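Long-range contacts in PpBBE-like 1 D396N (Physcomitrella patens subsp. patens, PDB 6EO5), which is a variant of a moss berberine bridge enzyme homolog that acts as a cellobiose oxidase, a VAO-family enzyme with bi-covalently bound FAD: residues A[164-169]-A[211-216]; A[257-262]-A[350-355]; A[220-225]-A[270-275]. All blocks are in the same frame, centred on the assembly; numbering follows the deposited sequence.

Contact 1: A[164-169]-A[211-216]; sequences GLVTDN and FTFRVH
Asn169, where the turn 166-168 gives way to strand 170-176, sets its CA 5.0 Å from the CA of Arg214, and a backbone bond from Arg214 N to Asn169 O (2.9 Å) fastens the loop to strand 207-217. The CA-H of Phe213 also points at that carbonyl oxygen. The side chain of Asn169 adds a second link. Its CG lies anti to its own carbonyl carbon (chi1 -73°), and OD1 accepts from His216 NE2 at 2.8 Å. The donor stands above the amide plane, 44° out of it, while OD1 lies near the imidazole plane; the two flat groups are 88° apart. The other branch of Asn169, ND2, turns back to Leu165 O (2.9 Å) and Phe163 O, and Phe163 in turn stacks on the His216 ring. One amide thus joins the end of helix 160-163 to the antiparallel sheet of the FAD-binding part of the fold. An alanine in place of this asparagine would probably leave His216 NE2 without this acceptor and the carbonyls of Leu165 and Phe163 without the side-chain donor they share. Apart from these bonds, CG1 of Val166, anti to the backbone N, meets CE1 of the Phe213 ring obliquely at 3.7 Å, and helix 147-153 packs on both residues.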
loop_
_atom_site.group_PDB
_atom_site.type_symbol
_atom_site.label_atom_id
_atom_site.label_comp_id
_atom_site.label_asym_id
_atom_site.label_seq_id
_atom_site.Cartn_x
_atom_site.Cartn_y
_atom_site.Cartn_z
ATOM N N GLY A 164 -5.021 11.067 -7.714
ATOM C CA GLY A 164 -5.548 10.589 -6.447
ATOM C C GLY A 164 -4.871 9.309 -5.991
ATOM O O GLY A 164 -3.919 8.811 -6.600
ATOM N N LEU A 165 -5.369 8.777 -4.874
ATOM C CA LEU A 165 -4.942 7.465 -4.404
ATOM C C LEU A 165 -5.693 6.377 -5.162
ATOM O O LEU A 165 -6.754 6.614 -5.739
ATOM C CB LEU A 165 -5.196 7.307 -2.899
ATOM C CG LEU A 165 -4.650 8.374 -1.945
ATOM C CD1 LEU A 165 -5.305 8.245 -0.581
ATOM C CD2 LEU A 165 -3.128 8.310 -1.823
ATOM N N VAL A 166 -5.134 5.162 -5.147
ATOM C CA VAL A 166 -5.847 4.021 -5.719
ATOM C C VAL A 166 -7.242 3.931 -5.124
ATOM O O VAL A 166 -8.237 3.777 -5.846
ATOM C CB VAL A 166 -5.062 2.720 -5.490
ATOM C CG1 VAL A 166 -5.770 1.563 -6.140
ATOM C CG2 VAL A 166 -3.675 2.858 -6.038
ATOM N N THR A 167 -7.336 4.052 -3.796
ATOM C CA THR A 167 -8.628 3.927 -3.136
ATOM C C THR A 167 -9.589 5.004 -3.624
ATOM O O THR A 167 -10.789 4.750 -3.752
ATOM C CB THR A 167 -8.444 3.949 -1.598
ATOM O OG1 THR A 167 -9.407 3.088 -0.976
ATOM C CG2 THR A 167 -8.566 5.358 -1.001
ATOM N N ASP A 168 -9.075 6.183 -3.976
ATOM C CA ASP A 168 -9.910 7.255 -4.499
ATOM C C ASP A 168 -10.501 6.933 -5.864
ATOM O O ASP A 168 -11.382 7.668 -6.332
ATOM C CB ASP A 168 -9.094 8.545 -4.616
ATOM C CG ASP A 168 -8.846 9.219 -3.281
ATOM O OD1 ASP A 168 -9.730 9.138 -2.403
ATOM O OD2 ASP A 168 -7.770 9.848 -3.129
ATOM N N ASN A 169 -10.013 5.891 -6.533
ATOM C CA ASN A 169 -10.449 5.552 -7.878
ATOM C C ASN A 169 -11.245 4.257 -7.913
ATOM O O ASN A 169 -11.594 3.777 -8.998
ATOM C CB ASN A 169 -9.246 5.467 -8.818
ATOM C CG ASN A 169 -8.678 6.825 -9.151
ATOM O OD1 ASN A 169 -9.182 7.506 -10.035
ATOM N ND2 ASN A 169 -7.626 7.233 -8.439
ATOM N N PHE A 211 -12.604 -5.415 -8.530
ATOM C CA PHE A 211 -12.659 -3.965 -8.461
ATOM C C PHE A 211 -13.098 -3.386 -9.801
ATOM O O PHE A 211 -12.826 -3.953 -10.864
ATOM C CB PHE A 211 -11.289 -3.374 -8.128
ATOM C CG PHE A 211 -10.818 -3.645 -6.748
ATOM C CD1 PHE A 211 -11.128 -2.768 -5.722
ATOM C CD2 PHE A 211 -10.031 -4.749 -6.475
ATOM C CE1 PHE A 211 -10.689 -2.996 -4.441
ATOM C CE2 PHE A 211 -9.578 -4.991 -5.183
ATOM C CZ PHE A 211 -9.909 -4.110 -4.165
ATOM N N THR A 212 -13.745 -2.226 -9.749
ATOM C CA THR A 212 -13.932 -1.384 -10.925
ATOM C C THR A 212 -13.279 -0.040 -10.650
ATOM O O THR A 212 -13.694 0.671 -9.725
ATOM C CB THR A 212 -15.408 -1.191 -11.272
ATOM O OG1 THR A 212 -16.006 -2.465 -11.526
ATOM C CG2 THR A 212 -15.528 -0.345 -12.516
ATOM N N PHE A 213 -12.276 0.308 -11.461
ATOM C CA PHE A 213 -11.448 1.492 -11.267
ATOM C C PHE A 213 -11.748 2.561 -12.305
ATOM O O PHE A 213 -11.975 2.256 -13.478
ATOM C CB PHE A 213 -9.958 1.149 -11.344
ATOM C CG PHE A 213 -9.449 0.398 -10.158
ATOM C CD1 PHE A 213 -9.300 1.040 -8.935
ATOM C CD2 PHE A 213 -9.116 -0.944 -10.258
ATOM C CE1 PHE A 213 -8.824 0.366 -7.833
ATOM C CE2 PHE A 213 -8.638 -1.631 -9.158
ATOM C CZ PHE A 213 -8.491 -0.974 -7.940
ATOM N N ARG A 214 -11.753 3.814 -11.856
ATOM C CA ARG A 214 -11.567 4.944 -12.755
ATOM C C ARG A 214 -10.125 4.932 -13.249
ATOM O O ARG A 214 -9.197 4.754 -12.453
ATOM C CB ARG A 214 -11.877 6.254 -12.029
ATOM C CG ARG A 214 -11.566 7.503 -12.822
ATOM C CD ARG A 214 -12.616 7.709 -13.919
ATOM N NE ARG A 214 -13.953 7.915 -13.349
ATOM C CZ ARG A 214 -15.089 7.552 -13.941
ATOM N NH1 ARG A 214 -15.050 6.942 -15.121
ATOM N NH2 ARG A 214 -16.258 7.783 -13.348
ATOM N N VAL A 215 -9.929 5.074 -14.561
ATOM C CA VAL A 215 -8.592 5.041 -15.147
ATOM C C VAL A 215 -8.284 6.407 -15.751
ATOM O O VAL A 215 -9.167 7.246 -15.925
ATOM C CB VAL A 215 -8.423 3.912 -16.180
ATOM C CG1 VAL A 215 -8.650 2.555 -15.513
ATOM C CG2 VAL A 215 -9.350 4.109 -17.378
ATOM N N HIS A 216 -6.998 6.636 -16.044
ATOM C CA HIS A 216 -6.505 7.947 -16.460
ATOM C C HIS A 216 -5.548 7.841 -17.642
ATOM O O HIS A 216 -4.684 6.958 -17.678
ATOM C CB HIS A 216 -5.807 8.668 -15.304
ATOM C CG HIS A 216 -6.649 8.757 -14.071
ATOM N ND1 HIS A 216 -7.407 9.866 -13.764
ATOM C CD2 HIS A 216 -6.877 7.859 -13.081
ATOM C CE1 HIS A 216 -8.053 9.654 -12.631
ATOM N NE2 HIS A 216 -7.751 8.443 -12.198
#

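Contact 2: A[257-262]-A[350-355]; sequences FYMDPS and AMINAM
Pro261 and Met355 bring their CA atoms to 6.1 Å where strand 257-259 runs out beside helix 350-355; the two short axes pass 12.3 Å apart with their directions 42° from each other. Side chains from both segments bridge that distance, and three of them are methionines. Met355, at the last turn of the helix, carries the largest share of the contact. Its CG is anti to the backbone N (chi1 174°) and the chain bends at chi3 (75°), which puts the terminal methyl CE 3.5 Å from CG of Met259 and also beside the carbonyl oxygen of Asp260. The two methionines cross obliquely. Nearer the backbone, Met355 CG touches Pro261 CG at 3.8 Å, the two side chains crossing at about a right angle. The contact is part of the packing between the end of strand 253-259, in the seven-stranded antiparallel sheet of the berberine bridge enzyme-like fold, and the helices on it: Leu235 of helix 235-246 touches both Met259 and Met355, and Met351 packs on Tyr415 of helix 405-420. The sulfur of Met259 also lies near Met355 CE, with looser contacts to Ile352 CG1 (4.3 Å) and Met351 CE (4.5 Å). Beyond the strand end, Asp260 points away from the helix; its OD2 accepts from Tyr258 OH at 2.6 Å through the anti lone pair, and its OD1 accepts from Ser262 OG.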
loop_
_atom_site.group_PDB
_atom_site.type_symbol
_atom_site.label_atom_id
_atom_site.label_comp_id
_atom_site.label_asym_id
_atom_site.label_seq_id
_atom_site.Cartn_x
_atom_site.Cartn_y
_atom_site.Cartn_z
ATOM N N PHE A 257 11.021 11.545 -0.901
ATOM C CA PHE A 257 12.378 11.725 -0.414
ATOM C C PHE A 257 12.845 10.460 0.315
ATOM O O PHE A 257 12.052 9.756 0.952
ATOM C CB PHE A 257 12.439 12.951 0.502
ATOM C CG PHE A 257 13.828 13.418 0.813
ATOM C CD1 PHE A 257 14.438 14.385 0.025
ATOM C CD2 PHE A 257 14.520 12.913 1.915
ATOM C CE1 PHE A 257 15.722 14.831 0.317
ATOM C CE2 PHE A 257 15.798 13.361 2.215
ATOM C CZ PHE A 257 16.398 14.322 1.414
ATOM N N TYR A 258 14.143 10.172 0.210
ATOM C CA TYR A 258 14.732 8.984 0.807
ATOM C C TYR A 258 15.971 9.370 1.608
ATOM O O TYR A 258 16.630 10.371 1.329
ATOM C CB TYR A 258 15.083 7.936 -0.268
ATOM C CG TYR A 258 15.872 6.741 0.230
ATOM C CD1 TYR A 258 17.259 6.820 0.415
ATOM C CD2 TYR A 258 15.250 5.524 0.485
ATOM C CE1 TYR A 258 17.993 5.741 0.876
ATOM C CE2 TYR A 258 15.985 4.424 0.946
ATOM C CZ TYR A 258 17.354 4.545 1.134
ATOM O OH TYR A 258 18.102 3.480 1.583
ATOM N N MET A 259 16.290 8.547 2.599
ATOM C CA MET A 259 17.333 8.835 3.570
ATOM C C MET A 259 17.615 7.538 4.316
ATOM O O MET A 259 16.686 6.771 4.569
ATOM C CB MET A 259 16.851 9.942 4.515
ATOM C CG MET A 259 17.774 10.364 5.606
ATOM S SD MET A 259 16.971 11.589 6.672
ATOM C CE MET A 259 16.588 12.874 5.497
ATOM N N ASP A 260 18.877 7.270 4.636
ATOM C CA ASP A 260 19.188 6.061 5.390
ATOM C C ASP A 260 20.469 6.288 6.189
ATOM O O ASP A 260 21.204 7.249 5.928
ATOM C CB ASP A 260 19.271 4.827 4.466
ATOM C CG ASP A 260 20.532 4.769 3.618
ATOM O OD1 ASP A 260 21.626 5.169 4.078
ATOM O OD2 ASP A 260 20.423 4.272 2.476
ATOM N N PRO A 261 20.742 5.445 7.201
ATOM C CA PRO A 261 21.835 5.748 8.151
ATOM C C PRO A 261 23.234 5.636 7.568
ATOM O O PRO A 261 24.185 6.085 8.218
ATOM C CB PRO A 261 21.630 4.721 9.274
ATOM C CG PRO A 261 20.210 4.258 9.114
ATOM C CD PRO A 261 19.947 4.289 7.649
ATOM N N SER A 262 23.398 5.063 6.378
ATOM C CA SER A 262 24.698 5.074 5.717
ATOM C C SER A 262 25.043 6.430 5.116
ATOM O O SER A 262 26.170 6.609 4.650
ATOM C CB SER A 262 24.745 4.010 4.620
ATOM O OG SER A 262 24.080 4.448 3.447
ATOM N N ALA A 350 16.484 16.103 15.348
ATOM C CA ALA A 350 16.146 15.001 16.243
ATOM C C ALA A 350 15.889 13.728 15.449
ATOM O O ALA A 350 16.294 12.633 15.860
ATOM C CB ALA A 350 14.931 15.370 17.099
ATOM N N MET A 351 15.241 13.869 14.294
ATOM C CA MET A 351 14.980 12.736 13.421
ATOM C C MET A 351 16.279 12.131 12.902
ATOM O O MET A 351 16.480 10.912 12.975
ATOM C CB MET A 351 14.088 13.185 12.267
ATOM C CG MET A 351 13.764 12.110 11.283
ATOM S SD MET A 351 12.747 12.777 9.968
ATOM C CE MET A 351 13.940 13.796 9.094
ATOM N N ILE A 352 17.185 12.973 12.384
ATOM C CA ILE A 352 18.438 12.467 11.829
ATOM C C ILE A 352 19.325 11.907 12.932
ATOM O O ILE A 352 19.960 10.858 12.760
ATOM C CB ILE A 352 19.155 13.562 11.018
ATOM C CG1 ILE A 352 18.243 14.083 9.900
ATOM C CG2 ILE A 352 20.475 13.040 10.445
ATOM C CD1 ILE A 352 18.773 15.308 9.189
ATOM N N ASN A 353 19.374 12.568 14.088
ATOM C CA ASN A 353 20.173 12.016 15.180
ATOM C C ASN A 353 19.642 10.650 15.598
ATOM O O ASN A 353 20.417 9.698 15.766
ATOM C CB ASN A 353 20.204 12.977 16.365
ATOM C CG ASN A 353 20.973 14.240 16.059
ATOM O OD1 ASN A 353 21.752 14.291 15.106
ATOM N ND2 ASN A 353 20.756 15.273 16.864
ATOM N N ALA A 354 18.316 10.536 15.750
ATOM C CA ALA A 354 17.706 9.248 16.066
ATOM C C ALA A 354 18.005 8.213 14.989
ATOM O O ALA A 354 18.340 7.064 15.304
ATOM C CB ALA A 354 16.198 9.412 16.246
ATOM N N MET A 355 17.888 8.595 13.714
ATOM C CA MET A 355 18.241 7.668 12.645
ATOM C C MET A 355 19.691 7.209 12.773
ATOM O O MET A 355 19.997 6.027 12.578
ATOM C CB MET A 355 17.996 8.307 11.269
ATOM C CG MET A 355 18.475 7.443 10.104
ATOM S SD MET A 355 18.267 8.136 8.452
ATOM C CE MET A 355 19.574 9.356 8.431
#

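Contact 3: A[220-225]-A[270-275]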
loop_
_atom_site.group_PDB
_atom_site.type_symbol
_atom_site.label_atom_id
_atom_site.label_comp_id
_atom_site.label_asym_id
_atom_site.label_seq_id
_atom_site.Cartn_x
_atom_site.Cartn_y
_atom_site.Cartn_z
ATOM N N ALA A 220 0.646 10.851 -23.202
ATOM C CA ALA A 220 1.673 11.861 -23.396
ATOM C C ALA A 220 2.975 11.461 -22.695
ATOM O O ALA A 220 2.985 10.606 -21.804
ATOM C CB ALA A 220 1.187 13.215 -22.885
ATOM N N PRO A 221 4.096 12.051 -23.098
ATOM C CA PRO A 221 5.361 11.747 -22.423
ATOM C C PRO A 221 5.348 12.241 -20.990
ATOM O O PRO A 221 4.675 13.214 -20.652
ATOM C CB PRO A 221 6.403 12.514 -23.248
ATOM C CG PRO A 221 5.730 12.794 -24.568
ATOM C CD PRO A 221 4.282 12.938 -24.264
ATOM N N VAL A 222 6.128 11.561 -20.147
ATOM C CA VAL A 222 6.350 11.956 -18.766
ATOM C C VAL A 222 7.854 12.052 -18.538
ATOM O O VAL A 222 8.658 11.666 -19.386
ATOM C CB VAL A 222 5.702 10.978 -17.765
ATOM C CG1 VAL A 222 4.212 10.809 -18.086
ATOM C CG2 VAL A 222 6.433 9.640 -17.774
ATOM N N THR A 223 8.229 12.580 -17.374
ATOM C CA THR A 223 9.625 12.844 -17.050
ATOM C C THR A 223 9.951 12.321 -15.657
ATOM O O THR A 223 9.268 12.644 -14.676
ATOM C CB THR A 223 9.937 14.340 -17.135
ATOM O OG1 THR A 223 9.604 14.816 -18.440
ATOM C CG2 THR A 223 11.414 14.594 -16.862
ATOM N N HIS A 224 11.003 11.522 -15.578
ATOM C CA HIS A 224 11.470 10.940 -14.336
ATOM C C HIS A 224 12.726 11.680 -13.892
ATOM O O HIS A 224 13.629 11.912 -14.700
ATOM C CB HIS A 224 11.743 9.445 -14.531
ATOM C CG HIS A 224 12.441 8.805 -13.377
ATOM N ND1 HIS A 224 13.788 8.512 -13.393
ATOM C CD2 HIS A 224 11.985 8.415 -12.163
ATOM C CE1 HIS A 224 14.129 7.964 -12.239
ATOM N NE2 HIS A 224 13.054 7.895 -11.476
ATOM N N PHE A 225 12.785 12.063 -12.621
ATOM C CA PHE A 225 13.973 12.714 -12.091
ATOM C C PHE A 225 14.372 12.078 -10.770
ATOM O O PHE A 225 13.528 11.568 -10.027
ATOM C CB PHE A 225 13.773 14.223 -11.904
ATOM C CG PHE A 225 12.625 14.593 -11.001
ATOM C CD1 PHE A 225 11.339 14.723 -11.514
ATOM C CD2 PHE A 225 12.839 14.858 -9.648
ATOM C CE1 PHE A 225 10.282 15.092 -10.697
ATOM C CE2 PHE A 225 11.786 15.223 -8.812
ATOM C CZ PHE A 225 10.504 15.343 -9.339
ATOM N N THR A 270 8.181 11.916 -10.418
ATOM C CA THR A 270 7.632 11.783 -11.755
ATOM C C THR A 270 6.838 13.035 -12.091
ATOM O O THR A 270 5.984 13.464 -11.303
ATOM C CB THR A 270 6.745 10.541 -11.859
ATOM O OG1 THR A 270 7.538 9.370 -11.600
ATOM C CG2 THR A 270 6.109 10.453 -13.253
ATOM N N TYR A 271 7.126 13.613 -13.259
ATOM C CA TYR A 271 6.469 14.819 -13.759
ATOM C C TYR A 271 5.624 14.453 -14.971
ATOM O O TYR A 271 6.142 13.912 -15.958
ATOM C CB TYR A 271 7.500 15.886 -14.118
ATOM C CG TYR A 271 6.942 17.067 -14.867
ATOM C CD1 TYR A 271 5.777 17.696 -14.444
ATOM C CD2 TYR A 271 7.593 17.572 -15.993
ATOM C CE1 TYR A 271 5.260 18.787 -15.133
ATOM C CE2 TYR A 271 7.088 18.668 -16.694
ATOM C CZ TYR A 271 5.924 19.273 -16.258
ATOM O OH TYR A 271 5.427 20.357 -16.948
ATOM N N LEU A 272 4.323 14.728 -14.886
ATOM C CA LEU A 272 3.394 14.484 -15.992
ATOM C C LEU A 272 3.494 15.625 -17.011
ATOM O O LEU A 272 2.617 16.485 -17.136
ATOM C CB LEU A 272 1.976 14.327 -15.464
ATOM C CG LEU A 272 1.766 13.155 -14.514
ATOM C CD1 LEU A 272 0.376 13.217 -13.922
ATOM C CD2 LEU A 272 1.976 11.851 -15.240
ATOM N N GLY A 273 4.585 15.608 -17.764
ATOM C CA GLY A 273 4.903 16.721 -18.633
ATOM C C GLY A 273 6.205 16.460 -19.356
ATOM O O GLY A 273 6.863 15.435 -19.154
ATOM N N LYS A 274 6.564 17.411 -20.217
ATOM C CA LYS A 274 7.772 17.302 -21.024
ATOM C C LYS A 274 9.004 17.701 -20.223
ATOM O O LYS A 274 8.974 18.641 -19.420
ATOM C CB LYS A 274 7.658 18.178 -22.271
ATOM C CG LYS A 274 6.635 17.699 -23.279
ATOM C CD LYS A 274 6.415 18.748 -24.363
ATOM C CE LYS A 274 5.326 18.334 -25.346
ATOM N NZ LYS A 274 5.138 19.361 -26.427
ATOM N N LYS A 275 10.105 16.995 -20.475
ATOM C CA LYS A 275 11.337 17.235 -19.735
ATOM C C LYS A 275 11.788 18.687 -19.843
ATOM O O LYS A 275 12.309 19.253 -18.874
ATOM C CB LYS A 275 12.425 16.293 -20.237
ATOM C CG LYS A 275 13.770 16.553 -19.619
ATOM C CD LYS A 275 14.774 15.557 -20.113
ATOM C CE LYS A 275 16.159 15.932 -19.669
ATOM N NZ LYS A 275 17.105 14.885 -20.128
#
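Thr223 and Tyr271 form the hydrogen-bonded pair of an antiparallel strand pairing, with Thr223 N to Tyr271 O at 2.9 Å and Tyr271 N to Thr223 O at 2.7 Å. His224 and Thr270 follow as the next, non-hydrogen-bonded pair, their side chains on the other face. After Tyr271, strand 264-271 ends in an inverse gamma turn centred on Leu272, in which Gly273 N returns weakly to Tyr271 O. The other polar link is made by a side chain: the hydroxyl OG1 of Thr223, anti to its carbonyl carbon (chi1 -57°), donates to Gly273 O at 2.9 Å, tilted 34° from that carbonyl plane. It secures the departing chain just after its last strand pair.

Apolar and ring contacts flank these bonds. Val222 and Leu272 lie side by side and point the same way, CG1 of the first 3.8 Å from CD2 of the second. On the sheet face shared by Thr223 and Tyr271, CG2 of Thr223 meets CB of Lys275 at 3.9 Å, the two side chains crossing at about a right angle. CB of Thr223 also comes to the edge of the Tyr271 ring, 4.2 Å from CD2. Gly273 CA sits over one face of that ring, 3.5 Å above the plane and toward its rim; a CB at this position would run into Tyr271 CZ. The ring of Phe225 leans obliquely on the backbone of Thr270, with CE1 3.8 Å from Thr270 N.

In the seven-stranded antiparallel sheet, strand 222-230 lies between strands 264-271 and 294-300, and Lys275 reaches this third strand, its NZ bound to Glu297 O and its backbone N to Glu299 OE1. Leu305 of helix 302-308 covers Val222, His224 and Thr270, while Leu272 rests on Phe163 of helix 160-163.

How the contacts relate
Contacts 2 and 3 belong to one sheet, reached through its neighbouring strands 253-259 and 264-271, yet their centres are 29 Å apart and their nearest atoms about 9 Å. Along the chain these two cross, their segments alternating. Contact 1 joins a loop to a different, six-stranded antiparallel sheet, across the centre of the chain from contact 2, the two centres separated by 33 Å. Contacts 1 and 3 adjoin in sequence, since strand 207-217 leads into strand 222-230; their centres are 21 Å apart, and Phe163 touches both. Distance to the flavin also differs: the side chain of Val166 in contact 1 is about 7 Å from FAD and that of Thr270 in contact 3 about 11 Å.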